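Local coordinates for protein xylan esterase 1 (Thermoanaerobacterium sp. 'JW/SL YS485', PDB 3FCY) that probably hydrolyses acetyl esters, such as those decorating xylan, as a carbohydrate esterase of family CE7 with an alpha/beta-hydrolase fold, at residues L291-C301 with H327-A337. Numbering follows the deposited sequence.
Sequences LMCVGLMDQVC and HEPMRGFGDLA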
ATOM      1  N   LEU A 291     -25.443   1.960 -26.228  1.00 22.87           N
ATOM      2  CA  LEU A 291     -25.140   3.059 -25.318  1.00 23.56           C
ATOM      3  C   LEU A 291     -24.052   2.519 -24.404  1.00 24.76           C
ATOM      4  O   LEU A 291     -24.247   1.508 -23.721  1.00 23.92           O
ATOM      5  CB  LEU A 291     -26.354   3.461 -24.473  1.00 23.39           C
ATOM      6  CG  LEU A 291     -26.042   4.501 -23.383  1.00 24.64           C
ATOM      7  CD1 LEU A 291     -25.583   5.811 -24.033  1.00 24.16           C
ATOM      8  CD2 LEU A 291     -27.274   4.746 -22.516  1.00 23.04           C
ATOM      9  N   MET A 292     -22.903   3.182 -24.395  1.00 25.06           N
ATOM     10  CA  MET A 292     -21.792   2.743 -23.562  1.00 26.19           C
ATOM     11  C   MET A 292     -21.310   3.869 -22.657  1.00 25.46           C
ATOM     12  O   MET A 292     -21.682   5.028 -22.843  1.00 25.39           O
ATOM     13  CB  MET A 292     -20.631   2.269 -24.446  1.00 27.25           C
ATOM     14  CG  MET A 292     -20.921   1.014 -25.264  1.00 31.62           C
ATOM     15  SD  MET A 292     -19.545   0.546 -26.362  1.00 34.98           S
ATOM     16  CE  MET A 292     -18.221   0.419 -25.190  1.00 30.59           C
ATOM     17  N   CYS A 293     -20.497   3.521 -21.665  1.00 24.13           N
ATOM     18  CA  CYS A 293     -19.930   4.520 -20.774  1.00 24.46           C
ATOM     19  C   CYS A 293     -18.493   4.108 -20.495  1.00 24.76           C
ATOM     20  O   CYS A 293     -18.164   2.920 -20.516  1.00 24.73           O
ATOM     21  CB  CYS A 293     -20.734   4.645 -19.471  1.00 24.12           C
ATOM     22  SG  CYS A 293     -20.728   3.218 -18.381  1.00 24.32           S
ATOM     23  N   VAL A 294     -17.631   5.093 -20.265  1.00 23.66           N
ATOM     24  CA  VAL A 294     -16.227   4.820 -20.014  1.00 22.96           C
ATOM     25  C   VAL A 294     -15.647   5.795 -18.994  1.00 22.77           C
ATOM     26  O   VAL A 294     -15.884   7.003 -19.063  1.00 21.75           O
ATOM     27  CB  VAL A 294     -15.417   4.902 -21.338  1.00 23.60           C
ATOM     28  CG1 VAL A 294     -15.617   6.267 -21.983  1.00 24.04           C
ATOM     29  CG2 VAL A 294     -13.937   4.641 -21.079  1.00 20.46           C
ATOM     30  N   GLY A 295     -14.900   5.257 -18.036  1.00 22.60           N
ATOM     31  CA  GLY A 295     -14.277   6.088 -17.023  1.00 23.36           C
ATOM     32  C   GLY A 295     -12.841   6.310 -17.448  1.00 23.52           C
ATOM     33  O   GLY A 295     -12.114   5.344 -17.677  1.00 24.19           O
ATOM     34  N   LEU A 296     -12.419   7.566 -17.553  1.00 23.05           N
ATOM     35  CA  LEU A 296     -11.060   7.856 -17.992  1.00 23.16           C
ATOM     36  C   LEU A 296      -9.973   7.540 -16.962  1.00 24.34           C
ATOM     37  O   LEU A 296      -8.784   7.623 -17.261  1.00 24.45           O
ATOM     38  CB  LEU A 296     -10.953   9.314 -18.451  1.00 23.60           C
ATOM     39  CG  LEU A 296     -11.835   9.710 -19.643  1.00 23.55           C
ATOM     40  CD1 LEU A 296     -11.414  11.090 -20.135  1.00 24.28           C
ATOM     41  CD2 LEU A 296     -11.709   8.692 -20.771  1.00 23.90           C
ATOM     42  N   MET A 297     -10.382   7.168 -15.754  1.00 25.00           N
ATOM     43  CA  MET A 297      -9.432   6.812 -14.705  1.00 26.20           C
ATOM     44  C   MET A 297      -9.415   5.291 -14.531  1.00 27.32           C
ATOM     45  O   MET A 297      -8.750   4.765 -13.639  1.00 24.32           O
ATOM     46  CB  MET A 297      -9.829   7.465 -13.376  1.00 28.67           C
ATOM     47  CG  MET A 297      -9.793   8.992 -13.378  1.00 31.93           C
ATOM     48  SD  MET A 297      -8.182   9.647 -13.856  1.00 39.89           S
ATOM     49  CE  MET A 297      -7.275   9.456 -12.304  1.00 38.00           C
ATOM     50  N   ASP A 298     -10.151   4.591 -15.391  1.00 26.57           N
ATOM     51  CA  ASP A 298     -10.248   3.133 -15.323  1.00 27.36           C
ATOM     52  C   ASP A 298      -8.992   2.424 -15.818  1.00 28.72           C
ATOM     53  O   ASP A 298      -8.703   2.429 -17.015  1.00 27.62           O
ATOM     54  CB  ASP A 298     -11.445   2.645 -16.148  1.00 27.09           C
ATOM     55  CG  ASP A 298     -11.777   1.183 -15.891  1.00 28.64           C
ATOM     56  OD1 ASP A 298     -10.852   0.399 -15.580  1.00 29.29           O
ATOM     57  OD2 ASP A 298     -12.965   0.812 -16.015  1.00 28.06           O
ATOM     58  N   GLN A 299      -8.252   1.809 -14.899  1.00 28.83           N
ATOM     59  CA  GLN A 299      -7.045   1.076 -15.265  1.00 31.17           C
ATOM     60  C   GLN A 299      -7.316  -0.426 -15.375  1.00 29.50           C
ATOM     61  O   GLN A 299      -6.469  -1.184 -15.846  1.00 30.75           O
ATOM     62  CB  GLN A 299      -5.925   1.351 -14.254  1.00 33.93           C
ATOM     63  CG  GLN A 299      -5.269   2.714 -14.456  1.00 38.53           C
ATOM     64  CD  GLN A 299      -4.250   3.050 -13.386  1.00 42.30           C
ATOM     65  OE1 GLN A 299      -3.354   2.258 -13.091  1.00 45.06           O
ATOM     66  NE2 GLN A 299      -4.376   4.237 -12.805  1.00 44.32           N
ATOM     67  N   VAL A 300      -8.499  -0.847 -14.937  1.00 29.18           N
ATOM     68  CA  VAL A 300      -8.900  -2.248 -15.012  1.00 27.97           C
ATOM     69  C   VAL A 300      -9.264  -2.531 -16.474  1.00 29.00           C
ATOM     70  O   VAL A 300      -8.816  -3.514 -17.066  1.00 27.19           O
ATOM     71  CB  VAL A 300     -10.120  -2.516 -14.107  1.00 28.72           C
ATOM     72  CG1 VAL A 300     -10.542  -3.975 -14.203  1.00 27.14           C
ATOM     73  CG2 VAL A 300      -9.775  -2.159 -12.670  1.00 29.72           C
ATOM     74  N   CYS A 301     -10.090  -1.659 -17.044  1.00 27.42           N
ATOM     75  CA  CYS A 301     -10.487  -1.761 -18.442  1.00 27.59           C
ATOM     76  C   CYS A 301     -10.064  -0.442 -19.081  1.00 28.15           C
ATOM     77  O   CYS A 301     -10.853   0.506 -19.173  1.00 25.81           O
ATOM     78  CB  CYS A 301     -12.000  -1.955 -18.584  1.00 28.98           C
ATOM     79  SG  CYS A 301     -12.616  -3.597 -18.095  1.00 32.19           S
ATOM     80  N   HIS A 327     -13.092   2.033 -12.745  1.00 26.03           N
ATOM     81  CA  HIS A 327     -13.879   0.828 -12.999  1.00 25.72           C
ATOM     82  C   HIS A 327     -14.974   0.778 -11.939  1.00 26.20           C
ATOM     83  O   HIS A 327     -14.875   0.038 -10.963  1.00 26.50           O
ATOM     84  CB  HIS A 327     -12.982  -0.399 -12.874  1.00 25.13           C
ATOM     85  CG  HIS A 327     -13.492  -1.594 -13.612  1.00 26.81           C
ATOM     86  ND1 HIS A 327     -13.535  -1.653 -14.987  1.00 26.43           N
ATOM     87  CD2 HIS A 327     -13.968  -2.781 -13.168  1.00 26.20           C
ATOM     88  CE1 HIS A 327     -14.011  -2.829 -15.359  1.00 28.68           C
ATOM     89  NE2 HIS A 327     -14.282  -3.531 -14.275  1.00 27.42           N
ATOM     90  N   GLU A 328     -16.036   1.545 -12.151  1.00 25.24           N
ATOM     91  CA  GLU A 328     -17.095   1.638 -11.159  1.00 25.38           C
ATOM     92  C   GLU A 328     -18.352   2.252 -11.764  1.00 25.00           C
ATOM     93  O   GLU A 328     -18.300   2.862 -12.827  1.00 25.55           O
ATOM     94  CB  GLU A 328     -16.616   2.563 -10.045  1.00 26.97           C
ATOM     95  CG  GLU A 328     -16.372   3.979 -10.587  1.00 24.48           C
ATOM     96  CD  GLU A 328     -15.755   4.932  -9.586  1.00 25.57           C
ATOM     97  OE1 GLU A 328     -16.285   5.056  -8.462  1.00 27.90           O
ATOM     98  OE2 GLU A 328     -14.742   5.571  -9.937  1.00 24.58           O
ATOM     99  N   PRO A 329     -19.497   2.109 -11.078  1.00 24.50           N
ATOM    100  CA  PRO A 329     -20.750   2.678 -11.577  1.00 25.36           C
ATOM    101  C   PRO A 329     -20.578   4.197 -11.664  1.00 25.05           C
ATOM    102  O   PRO A 329     -20.019   4.814 -10.758  1.00 24.66           O
ATOM    103  CB  PRO A 329     -21.761   2.280 -10.504  1.00 25.37           C
ATOM    104  CG  PRO A 329     -21.210   0.992  -9.984  1.00 27.11           C
ATOM    105  CD  PRO A 329     -19.735   1.287  -9.879  1.00 24.97           C
ATOM    106  N   MET A 330     -21.048   4.799 -12.747  1.00 25.84           N
ATOM    107  CA  MET A 330     -20.918   6.242 -12.918  1.00 27.21           C
ATOM    108  C   MET A 330     -22.236   6.958 -12.635  1.00 28.67           C
ATOM    109  O   MET A 330     -23.257   6.674 -13.264  1.00 26.71           O
ATOM    110  CB  MET A 330     -20.410   6.542 -14.328  1.00 28.41           C
ATOM    111  CG  MET A 330     -18.937   6.151 -14.511  1.00 29.02           C
ATOM    112  SD  MET A 330     -18.566   5.360 -16.088  1.00 31.99           S
ATOM    113  CE  MET A 330     -17.265   4.197 -15.596  1.00 29.16           C
ATOM    114  N   ARG A 331     -22.202   7.885 -11.680  1.00 27.93           N
ATOM    115  CA  ARG A 331     -23.401   8.613 -11.281  1.00 28.97           C
ATOM    116  C   ARG A 331     -24.197   9.176 -12.446  1.00 27.14           C
ATOM    117  O   ARG A 331     -23.664   9.867 -13.317  1.00 25.43           O
ATOM    118  CB  ARG A 331     -23.051   9.736 -10.292  1.00 31.26           C
ATOM    119  CG  ARG A 331     -22.660   9.241  -8.897  1.00 34.84           C
ATOM    120  CD  ARG A 331     -22.401  10.412  -7.950  1.00 36.71           C
ATOM    121  NE  ARG A 331     -21.780   9.999  -6.691  1.00 40.80           N
ATOM    122  CZ  ARG A 331     -22.406   9.350  -5.714  1.00 41.92           C
ATOM    123  NH1 ARG A 331     -23.687   9.026  -5.838  1.00 43.40           N
ATOM    124  NH2 ARG A 331     -21.751   9.031  -4.604  1.00 41.69           N
ATOM    125  N   GLY A 332     -25.488   8.855 -12.451  1.00 26.02           N
ATOM    126  CA  GLY A 332     -26.366   9.324 -13.501  1.00 24.16           C
ATOM    127  C   GLY A 332     -26.511   8.377 -14.679  1.00 24.42           C
ATOM    128  O   GLY A 332     -27.564   8.357 -15.320  1.00 23.16           O
ATOM    129  N   PHE A 333     -25.483   7.581 -14.969  1.00 22.54           N
ATOM    130  CA  PHE A 333     -25.569   6.674 -16.111  1.00 21.61           C
ATOM    131  C   PHE A 333     -26.694   5.657 -15.994  1.00 22.45           C
ATOM    132  O   PHE A 333     -27.332   5.317 -16.991  1.00 21.36           O
ATOM    133  CB  PHE A 333     -24.265   5.915 -16.341  1.00 21.62           C
ATOM    134  CG  PHE A 333     -24.262   5.136 -17.626  1.00 21.05           C
ATOM    135  CD1 PHE A 333     -24.068   5.786 -18.842  1.00 19.81           C
ATOM    136  CD2 PHE A 333     -24.536   3.772 -17.628  1.00 19.71           C
ATOM    137  CE1 PHE A 333     -24.151   5.089 -20.047  1.00 20.73           C
ATOM    138  CE2 PHE A 333     -24.620   3.063 -18.827  1.00 20.12           C
ATOM    139  CZ  PHE A 333     -24.429   3.724 -20.040  1.00 18.69           C
ATOM    140  N   GLY A 334     -26.919   5.152 -14.783  1.00 22.56           N
ATOM    141  CA  GLY A 334     -27.983   4.186 -14.583  1.00 21.24           C
ATOM    142  C   GLY A 334     -29.295   4.733 -15.116  1.00 21.39           C
ATOM    143  O   GLY A 334     -30.088   4.004 -15.716  1.00 22.10           O
ATOM    144  N   ASP A 335     -29.525   6.025 -14.896  1.00 21.58           N
ATOM    145  CA  ASP A 335     -30.744   6.675 -15.366  1.00 21.20           C
ATOM    146  C   ASP A 335     -30.746   6.825 -16.884  1.00 20.90           C
ATOM    147  O   ASP A 335     -31.784   6.660 -17.520  1.00 21.65           O
ATOM    148  CB  ASP A 335     -30.919   8.035 -14.685  1.00 21.86           C
ATOM    149  CG  ASP A 335     -31.371   7.901 -13.236  1.00 24.32           C
ATOM    150  OD1 ASP A 335     -31.443   8.927 -12.528  1.00 25.52           O
ATOM    151  OD2 ASP A 335     -31.659   6.762 -12.806  1.00 25.74           O
ATOM    152  N   LEU A 336     -29.589   7.129 -17.468  1.00 21.93           N
ATOM    153  CA  LEU A 336     -29.502   7.258 -18.922  1.00 23.35           C
ATOM    154  C   LEU A 336     -29.762   5.882 -19.541  1.00 23.78           C
ATOM    155  O   LEU A 336     -30.433   5.763 -20.573  1.00 22.15           O
ATOM    156  CB  LEU A 336     -28.117   7.767 -19.344  1.00 24.93           C
ATOM    157  CG  LEU A 336     -27.748   9.207 -18.962  1.00 28.11           C
ATOM    158  CD1 LEU A 336     -26.315   9.503 -19.385  1.00 26.76           C
ATOM    159  CD2 LEU A 336     -28.721  10.184 -19.635  1.00 28.52           C
ATOM    160  N   ALA A 337     -29.232   4.844 -18.897  1.00 22.25           N
ATOM    161  CA  ALA A 337     -29.405   3.476 -19.376  1.00 23.11           C
ATOM    162  C   ALA A 337     -30.873   3.062 -19.361  1.00 22.28           C
ATOM    163  O   ALA A 337     -31.356   2.476 -20.323  1.00 22.41           O
ATOM    164  CB  ALA A 337     -28.576   2.501 -18.522  1.00 23.18           C
TER
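Strand 291-295 and helix 333-337 run nearly antiparallel (169°), their axes 9.9 Å apart at closest approach, and a type I turn from Gly295 to Asp298 then brings the chain beside His327. The pair Asp298 and His327 probably supplies the acid and histidine of the Ser-His-Asp triad of the alpha/beta-hydrolase fold; His327 NE2 is hydrogen-bonded to Ser208, the predicted nucleophile. His327 ND1 donates to the syn lone pair of Asp298 OD2 at 2.7 Å, the oxygen lying close to the imidazole plane although carboxylate and ring are turned 76° apart. A short carboxylate suits this place because one oxygen can serve the histidine while the other, OD1, takes the backbone N of Cys301 at 2.6 Å (an Asx motif) and, weakly, that of Val300, which fixes the carboxylate's rotation. With CG1 anti to its backbone N (chi1 179°), Val300 sets that methyl over the centre of the imidazole in a CH-pi contact; Tyr231 meets the ring edge-to-face. A phenylalanine in place of His327 would probably leave Asp298 OD2 without its donor and break the link to Ser208. Toward the helix, Cys293 is small enough to set both CB and SG over one face of Phe333, a CH-pi and a sulfur-aromatic contact, CB 3.5 Å from Phe333 CE1. Leu291 branches against the ring's far end, CG 3.8 Å from Phe333 CZ. Met330, its unbranched chain bent at chi2 and chi3, runs beside Cys293, its SD 3.8 Å from Cys293 SG. Gly295 suits its place, since a beta-carbon there would press on Met330 CE, which lies 3.6 Å from Gly295 N.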